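Local atomic coordinates of acetoin utilization protein (Exiguobacterium sibiricum, PDB entry 2Q04), a protein that probably transfers acetyl groups from acetyl-CoA, as a member of the GNAT acetyltransferase family with a presumed part in acetoin utilization. Residues E60-Q68 with L116-M126; I73-D82 with P93-A104. All coordinates share one frame; numbering follows the deposited sequence.

Interaction 1 (E60-Q68 with L116-M126); sequences EGRIIIARQ and LLEVSMLDPAM
R62 reaches out from strand 62-68 and presents the end of its guanidinium to one carboxylate oxygen of D123, in the loop beyond helix 112-121. With CG anti to the carbonyl carbon (chi1 -59°) and the chain extended from CG to NE, the group arrives roughly at right angles to the D123 side chain, the two planes 29° apart. Both terminal nitrogens converge on D123 OD2, NH1 at 2.8 Å and NH2 at 3.1 Å; each bond is bent and therefore weak, but together they form a salt bridge. OD2 also accepts from the backbone N of Q6. The other oxygen, OD1, takes the A125 amide from above the carboxylate plane, closing an Asx turn that helps hold the carboxylate in place. Selenomethionine M126 folds back so that its SE lies over one guanidinium face, 3.4 Å from R62 NH1.

Two residues along the strand, I64 points its side chain at the helix. Its CG1 rests 3.4 Å from S120 OG, while CG2 runs past L116 in the opposite direction, 4.0 Å from L116 CD1. That same CD1 reaches A66 CB at 3.9 Å. S120 OG is satisfied by L116 O at 2.9 Å, and the S120 amide reaches this carbonyl from its opposite face.

Cut back to alanine, R62 would probably leave the buried D123 carboxylate without this countercharge and M126 SE without the flat group it lies over. The chemistry is thus split: aliphatic packing holds the helix against the GNAT sheet, and one buried ion pair ties down the loop that follows.

Interaction 2 (I73-D82 with P93-A104); sequences IGYVTFLYPD and PYILELGAIEVA. With CA (calcium ion), chain G.
L79 and E97 exchange two backbone hydrogen bonds, L79 N to E97 O at 2.9 Å and E97 N to L79 O at 2.7 Å, and Y75 and E102 do the same farther along. These antiparallel hydrogen-bonded pairs join two central strands of the GNAT fold. Between them the register slips: T77 N donates to A100 O, and T77 O receives only a weak bond from G99 N, so two residues lie opposite one, consistent with the bulge known in this strand of GNAT enzymes. T77 OG1, set between its backbone N and carbonyl carbon (chi1 74°), takes the A100 amide at 2.9 Å. A CB on G99 would collide with that hydroxyl. The G99 carbonyl O binds calcium at 2.5 Å, with T134 O and three waters; one of these waters also donates to E97 OE2 and L98 O.

Y75 and E102 point the same way side by side, ring and carboxylate planes 66° apart, and Y75 OH makes a short but weak bond to E102 OE1 (2.6 Å). E102 OE2 is held by the backbone N of A41.

On the other face of the sheet, turned to helix 112-121, L98 crosses V76 at about a right angle, CD2 to CG2 3.8 Å, and its CG packs 3.7 Å from F78 CE1.

Beyond L79, P81 CG touches I95 CG2. Y80 presents its ring edge to I95 O, and its hydroxyl, which also bonds G1 N, donates to P93 O at 3.1 Å, in the carbonyl plane and on a lone pair.

The two contacts, centres 9 Å apart, share one mixed sheet. Strands 62-68 and 71-79 are consecutive and antiparallel, their seam marked by a probable hydrogen bond from A66 N to G74 O, 2.8 Å long; I73 and G74 both face A66 in a classic beta bulge. Strand 95-103 then leads into helix 112-121, so the segments of interaction 2 both fall between those of interaction 1 along the chain. S120 joins the two, packing on V76 and F78 as well as on strand 62-68. Interaction 2 therefore joins two neighbouring strands of the sheet and interaction 1 covers it, with the strand-to-helix connection in the position where GNAT enzymes generally bind acetyl-CoA.

Interaction 1 (E60-Q68 with L116-M126)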
# COMPACT_ATOMS: atom_id res chain seq x y z
N GLU A 60 14.26 3.20 -2.21
CA GLU A 60 13.14 2.61 -2.95
C GLU A 60 11.77 3.20 -2.54
O GLU A 60 10.75 2.97 -3.21
CB GLU A 60 13.13 1.08 -2.76
CG GLU A 60 12.44 0.57 -1.46
CD GLU A 60 13.27 0.83 -0.18
OE1 GLU A 60 14.43 1.30 -0.28
OE2 GLU A 60 12.75 0.54 0.92
N GLY A 61 11.76 3.98 -1.45
CA GLY A 61 10.50 4.48 -0.86
C GLY A 61 9.68 5.40 -1.76
O GLY A 61 10.23 6.26 -2.44
N ARG A 62 8.36 5.21 -1.74
CA ARG A 62 7.43 6.05 -2.50
C ARG A 62 6.19 6.36 -1.68
O ARG A 62 5.51 5.44 -1.18
CB ARG A 62 7.00 5.35 -3.79
CG ARG A 62 8.12 5.01 -4.68
CD ARG A 62 7.63 4.52 -5.99
NE ARG A 62 8.74 4.35 -6.93
CZ ARG A 62 8.62 4.38 -8.26
NH1 ARG A 62 7.44 4.59 -8.82
NH2 ARG A 62 9.70 4.21 -9.02
N ILE A 63 5.88 7.64 -1.56
CA ILE A 63 4.68 8.09 -0.88
C ILE A 63 3.81 8.88 -1.87
O ILE A 63 4.20 9.94 -2.33
CB ILE A 63 5.01 9.00 0.34
CG1 ILE A 63 5.88 8.24 1.38
CG2 ILE A 63 3.72 9.53 0.99
CD1 ILE A 63 5.16 7.09 2.08
N ILE A 64 2.68 8.31 -2.25
CA ILE A 64 1.71 9.00 -3.06
C ILE A 64 0.60 9.48 -2.12
O ILE A 64 0.16 8.74 -1.23
CB ILE A 64 1.11 8.08 -4.18
CG1 ILE A 64 2.15 7.84 -5.29
CG2 ILE A 64 -0.16 8.69 -4.77
CD1 ILE A 64 3.39 7.08 -4.85
N ILE A 65 0.17 10.74 -2.30
CA ILE A 65 -0.76 11.37 -1.36
C ILE A 65 -2.03 11.87 -2.04
O ILE A 65 -2.02 12.19 -3.21
CB ILE A 65 -0.11 12.56 -0.65
CG1 ILE A 65 0.29 13.66 -1.68
CG2 ILE A 65 1.10 12.10 0.15
CD1 ILE A 65 0.79 14.92 -1.05
N ALA A 66 -3.13 11.86 -1.28
CA ALA A 66 -4.35 12.54 -1.67
C ALA A 66 -4.41 13.80 -0.83
O ALA A 66 -4.41 13.72 0.40
CB ALA A 66 -5.55 11.68 -1.42
N ARG A 67 -4.45 14.95 -1.49
CA ARG A 67 -4.15 16.20 -0.84
C ARG A 67 -5.15 17.32 -1.18
O ARG A 67 -5.65 17.40 -2.30
CB ARG A 67 -2.73 16.64 -1.25
CG ARG A 67 -2.28 17.93 -0.67
CD ARG A 67 -0.87 18.30 -1.17
NE ARG A 67 -0.78 18.40 -2.64
CZ ARG A 67 -1.29 19.42 -3.37
NH1 ARG A 67 -2.01 20.36 -2.80
NH2 ARG A 67 -1.12 19.43 -4.68
N GLN A 68 -5.46 18.14 -0.18
CA GLN A 68 -6.20 19.38 -0.36
C GLN A 68 -5.43 20.48 0.31
O GLN A 68 -5.33 20.51 1.52
CB GLN A 68 -7.59 19.27 0.26
CG GLN A 68 -8.65 18.68 -0.66
CD GLN A 68 -10.08 18.88 -0.12
OE1 GLN A 68 -10.29 18.98 1.10
NE2 GLN A 68 -11.05 18.94 -1.03
N LEU A 116 -5.53 6.73 -5.87
CA LEU A 116 -4.27 6.67 -5.18
C LEU A 116 -3.42 5.55 -5.80
O LEU A 116 -2.24 5.74 -6.09
CB LEU A 116 -4.50 6.39 -3.70
CG LEU A 116 -3.82 7.26 -2.65
CD1 LEU A 116 -3.74 8.67 -3.06
CD2 LEU A 116 -4.58 7.14 -1.33
N LEU A 117 -4.06 4.40 -6.06
CA LEU A 117 -3.36 3.26 -6.65
C LEU A 117 -3.06 3.49 -8.14
O LEU A 117 -2.01 3.09 -8.62
CB LEU A 117 -4.19 1.97 -6.48
CG LEU A 117 -4.34 1.40 -5.05
CD1 LEU A 117 -5.34 0.24 -5.04
CD2 LEU A 117 -3.00 0.95 -4.49
N GLU A 118 -4.00 4.12 -8.85
CA GLU A 118 -3.80 4.44 -10.28
C GLU A 118 -2.55 5.29 -10.49
O GLU A 118 -1.71 4.97 -11.32
CB GLU A 118 -5.02 5.19 -10.85
CG GLU A 118 -6.20 4.31 -11.22
CD GLU A 118 -7.36 5.11 -11.83
OE1 GLU A 118 -7.09 6.10 -12.57
OE2 GLU A 118 -8.54 4.74 -11.60
N VAL A 119 -2.47 6.39 -9.76
CA VAL A 119 -1.35 7.32 -9.89
C VAL A 119 -0.04 6.65 -9.48
O VAL A 119 1.03 6.97 -10.02
CB VAL A 119 -1.59 8.59 -9.04
CG1 VAL A 119 -0.35 9.50 -9.06
CG2 VAL A 119 -2.81 9.34 -9.54
N SER A 120 -0.12 5.71 -8.54
CA SER A 120 1.05 4.96 -8.11
C SER A 120 1.61 4.08 -9.24
O SER A 120 2.82 3.93 -9.37
CB SER A 120 0.71 4.09 -6.89
OG SER A 120 0.48 4.89 -5.74
N MSE A 121 0.71 3.51 -10.07
CA MSE A 121 1.13 2.59 -11.14
C MSE A 121 1.42 3.29 -12.47
O MSE A 121 1.81 2.65 -13.44
CB MSE A 121 0.05 1.51 -11.36
CG MSE A 121 -0.25 0.68 -10.13
SE MSE A 121 1.34 -0.09 -9.34
CE MSE A 121 0.61 -0.59 -7.69
N LEU A 122 1.23 4.61 -12.51
CA LEU A 122 1.52 5.40 -13.73
C LEU A 122 3.00 5.36 -14.08
O LEU A 122 3.38 5.55 -15.25
CB LEU A 122 1.06 6.85 -13.57
CG LEU A 122 -0.41 7.13 -13.82
CD1 LEU A 122 -0.70 8.64 -13.67
CD2 LEU A 122 -0.83 6.64 -15.19
N ASP A 123 3.85 5.18 -13.06
CA ASP A 123 5.28 5.06 -13.27
C ASP A 123 5.61 3.69 -13.89
O ASP A 123 5.36 2.65 -13.27
CB ASP A 123 6.02 5.22 -11.93
CG ASP A 123 7.53 5.39 -12.11
OD1 ASP A 123 8.06 5.04 -13.18
OD2 ASP A 123 8.19 5.89 -11.17
N PRO A 124 6.17 3.69 -15.12
CA PRO A 124 6.52 2.43 -15.79
C PRO A 124 7.48 1.55 -14.97
O PRO A 124 7.64 0.38 -15.27
CB PRO A 124 7.21 2.89 -17.08
CG PRO A 124 6.77 4.29 -17.29
CD PRO A 124 6.52 4.87 -15.95
N ALA A 125 8.14 2.16 -13.97
CA ALA A 125 9.09 1.43 -13.09
C ALA A 125 8.40 0.39 -12.25
O ALA A 125 9.00 -0.61 -11.88
CB ALA A 125 9.83 2.41 -12.19
N MSE A 126 7.11 0.62 -11.96
CA MSE A 126 6.33 -0.31 -11.11
C MSE A 126 6.13 -1.68 -11.77
O MSE A 126 5.83 -2.67 -11.09
CB MSE A 126 4.96 0.30 -10.76
CG MSE A 126 5.05 1.63 -10.07
SE MSE A 126 6.07 1.51 -8.46
CE MSE A 126 4.65 1.42 -7.17

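Interaction 2 (I73-D82 with P93-A104)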
# COMPACT_ATOMS: atom_id res chain seq x y z
N ILE A 73 -5.12 14.07 3.14
CA ILE A 73 -6.34 13.38 3.60
C ILE A 73 -6.32 11.90 3.21
O ILE A 73 -7.29 11.18 3.43
CB ILE A 73 -7.66 14.09 3.08
CG1 ILE A 73 -7.74 14.08 1.54
CG2 ILE A 73 -7.70 15.51 3.57
CD1 ILE A 73 -8.32 12.81 0.96
N GLY A 74 -5.21 11.46 2.66
CA GLY A 74 -5.04 10.09 2.28
C GLY A 74 -3.65 9.85 1.73
O GLY A 74 -2.98 10.78 1.29
N TYR A 75 -3.21 8.60 1.75
CA TYR A 75 -1.90 8.25 1.25
C TYR A 75 -1.80 6.77 0.94
O TYR A 75 -2.63 5.97 1.38
CB TYR A 75 -0.83 8.62 2.26
CG TYR A 75 -0.95 7.86 3.58
CD1 TYR A 75 -0.42 6.58 3.71
CD2 TYR A 75 -1.58 8.44 4.68
CE1 TYR A 75 -0.53 5.88 4.91
CE2 TYR A 75 -1.69 7.75 5.89
CZ TYR A 75 -1.17 6.47 5.99
OH TYR A 75 -1.27 5.78 7.18
N VAL A 76 -0.76 6.41 0.19
CA VAL A 76 -0.42 5.03 -0.03
C VAL A 76 1.09 4.94 -0.08
O VAL A 76 1.75 5.79 -0.70
CB VAL A 76 -1.06 4.48 -1.34
CG1 VAL A 76 -0.56 5.25 -2.56
CG2 VAL A 76 -0.76 3.00 -1.49
N THR A 77 1.65 3.93 0.61
CA THR A 77 3.12 3.83 0.79
C THR A 77 3.70 2.62 0.09
O THR A 77 3.05 1.59 -0.05
CB THR A 77 3.50 3.73 2.27
OG1 THR A 77 3.17 2.42 2.77
CG2 THR A 77 2.78 4.78 3.08
N PHE A 78 4.96 2.76 -0.36
CA PHE A 78 5.69 1.66 -0.97
C PHE A 78 7.08 1.66 -0.45
O PHE A 78 7.71 2.71 -0.34
CB PHE A 78 5.73 1.80 -2.49
CG PHE A 78 4.42 1.77 -3.12
CD1 PHE A 78 3.87 0.58 -3.56
CD2 PHE A 78 3.68 2.94 -3.26
CE1 PHE A 78 2.60 0.54 -4.14
CE2 PHE A 78 2.42 2.92 -3.84
CZ PHE A 78 1.89 1.72 -4.29
N LEU A 79 7.58 0.48 -0.11
CA LEU A 79 8.95 0.32 0.36
C LEU A 79 9.28 -1.15 0.37
O LEU A 79 8.40 -1.99 0.12
CB LEU A 79 9.12 0.91 1.77
CG LEU A 79 8.32 0.26 2.91
CD1 LEU A 79 8.81 0.79 4.26
CD2 LEU A 79 6.80 0.48 2.75
N TYR A 80 10.53 -1.48 0.66
CA TYR A 80 10.93 -2.88 0.76
C TYR A 80 10.31 -3.50 1.99
O TYR A 80 10.12 -2.82 3.00
CB TYR A 80 12.45 -3.03 0.80
CG TYR A 80 13.11 -2.90 -0.55
CD1 TYR A 80 12.60 -3.57 -1.66
CD2 TYR A 80 14.29 -2.19 -0.70
CE1 TYR A 80 13.20 -3.47 -2.88
CE2 TYR A 80 14.91 -2.09 -1.93
CZ TYR A 80 14.36 -2.74 -3.02
OH TYR A 80 14.98 -2.65 -4.25
N PRO A 81 9.97 -4.81 1.91
CA PRO A 81 9.35 -5.51 3.03
C PRO A 81 10.14 -5.40 4.33
O PRO A 81 11.36 -5.27 4.30
CB PRO A 81 9.30 -6.96 2.55
CG PRO A 81 9.32 -6.88 1.08
CD PRO A 81 10.14 -5.69 0.74
N ASP A 82 9.44 -5.48 5.46
CA ASP A 82 10.06 -5.35 6.79
C ASP A 82 11.08 -6.47 7.05
O ASP A 82 10.77 -7.64 6.88
CB ASP A 82 8.97 -5.37 7.88
CG ASP A 82 9.53 -5.09 9.28
OD1 ASP A 82 10.04 -6.03 9.92
OD2 ASP A 82 9.40 -3.94 9.75
N PRO A 93 15.69 -7.88 -4.75
CA PRO A 93 15.36 -6.45 -4.83
C PRO A 93 14.16 -6.12 -5.76
O PRO A 93 13.82 -4.93 -5.92
CB PRO A 93 16.65 -5.83 -5.38
CG PRO A 93 17.28 -6.91 -6.18
CD PRO A 93 16.88 -8.21 -5.56
N TYR A 94 13.55 -7.14 -6.37
CA TYR A 94 12.39 -6.94 -7.25
C TYR A 94 11.07 -7.12 -6.48
O TYR A 94 10.00 -7.02 -7.06
CB TYR A 94 12.43 -7.91 -8.43
CG TYR A 94 13.63 -7.71 -9.34
CD1 TYR A 94 13.64 -6.70 -10.28
CD2 TYR A 94 14.74 -8.54 -9.25
CE1 TYR A 94 14.72 -6.50 -11.10
CE2 TYR A 94 15.81 -8.36 -10.06
CZ TYR A 94 15.81 -7.34 -10.99
OH TYR A 94 16.89 -7.15 -11.82
N ILE A 95 11.17 -7.40 -5.19
CA ILE A 95 9.98 -7.52 -4.36
C ILE A 95 9.79 -6.26 -3.51
O ILE A 95 10.65 -5.89 -2.71
CB ILE A 95 10.04 -8.79 -3.47
CG1 ILE A 95 9.91 -10.04 -4.35
CG2 ILE A 95 8.91 -8.77 -2.42
CD1 ILE A 95 9.96 -11.34 -3.60
N LEU A 96 8.67 -5.58 -3.75
CA LEU A 96 8.36 -4.32 -3.10
C LEU A 96 7.06 -4.48 -2.32
O LEU A 96 6.18 -5.22 -2.73
CB LEU A 96 8.19 -3.23 -4.16
CG LEU A 96 8.18 -1.78 -3.69
CD1 LEU A 96 9.54 -1.38 -3.13
CD2 LEU A 96 7.80 -0.88 -4.84
N GLU A 97 6.94 -3.79 -1.20
CA GLU A 97 5.72 -3.86 -0.42
C GLU A 97 4.92 -2.56 -0.48
O GLU A 97 5.46 -1.48 -0.31
CB GLU A 97 6.00 -4.23 1.05
CG GLU A 97 4.71 -4.48 1.87
CD GLU A 97 4.96 -4.63 3.36
OE1 GLU A 97 6.12 -4.55 3.78
OE2 GLU A 97 3.97 -4.78 4.12
N LEU A 98 3.64 -2.69 -0.80
CA LEU A 98 2.70 -1.64 -0.61
C LEU A 98 2.41 -1.66 0.87
O LEU A 98 1.69 -2.53 1.35
CB LEU A 98 1.42 -1.92 -1.43
CG LEU A 98 0.33 -0.82 -1.52
CD1 LEU A 98 -0.75 -1.26 -2.50
CD2 LEU A 98 -0.29 -0.50 -0.15
N GLY A 99 3.10 -0.81 1.60
CA GLY A 99 3.03 -0.83 3.06
C GLY A 99 1.63 -0.65 3.56
O GLY A 99 1.06 -1.55 4.17
N ALA A 100 1.05 0.51 3.27
CA ALA A 100 -0.29 0.83 3.72
C ALA A 100 -0.99 1.82 2.80
O ALA A 100 -0.37 2.42 1.91
CB ALA A 100 -0.24 1.37 5.15
N ILE A 101 -2.29 1.96 3.00
CA ILE A 101 -3.11 2.89 2.25
C ILE A 101 -4.24 3.32 3.16
O ILE A 101 -4.99 2.50 3.65
CB ILE A 101 -3.69 2.24 0.97
CG1 ILE A 101 -4.47 3.26 0.14
CG2 ILE A 101 -4.57 1.06 1.30
CD1 ILE A 101 -4.83 2.76 -1.23
N GLU A 102 -4.29 4.61 3.45
CA GLU A 102 -5.26 5.12 4.39
C GLU A 102 -5.91 6.40 3.86
O GLU A 102 -5.28 7.18 3.18
CB GLU A 102 -4.59 5.38 5.75
CG GLU A 102 -5.57 5.53 6.90
CD GLU A 102 -4.88 5.70 8.26
OE1 GLU A 102 -3.62 5.60 8.33
OE2 GLU A 102 -5.60 5.94 9.27
N VAL A 103 -7.19 6.57 4.17
CA VAL A 103 -7.96 7.71 3.70
C VAL A 103 -8.92 8.16 4.80
O VAL A 103 -9.66 7.34 5.34
CB VAL A 103 -8.79 7.34 2.44
CG1 VAL A 103 -9.68 8.52 2.02
CG2 VAL A 103 -7.87 6.90 1.30
N ALA A 104 -8.92 9.46 5.11
CA ALA A 104 -9.80 10.00 6.15
C ALA A 104 -11.24 9.52 5.94
O ALA A 104 -11.73 9.47 4.81
CB ALA A 104 -9.74 11.52 6.16
CA CA G . -0.18 -3.49 5.02
O HOH W 1 8.04 -2.67 5.27
O HOH W 2 1.54 -4.54 3.30
O HOH W 3 -1.47 -3.08 3.00
O HOH W 4 0.93 -3.80 7.49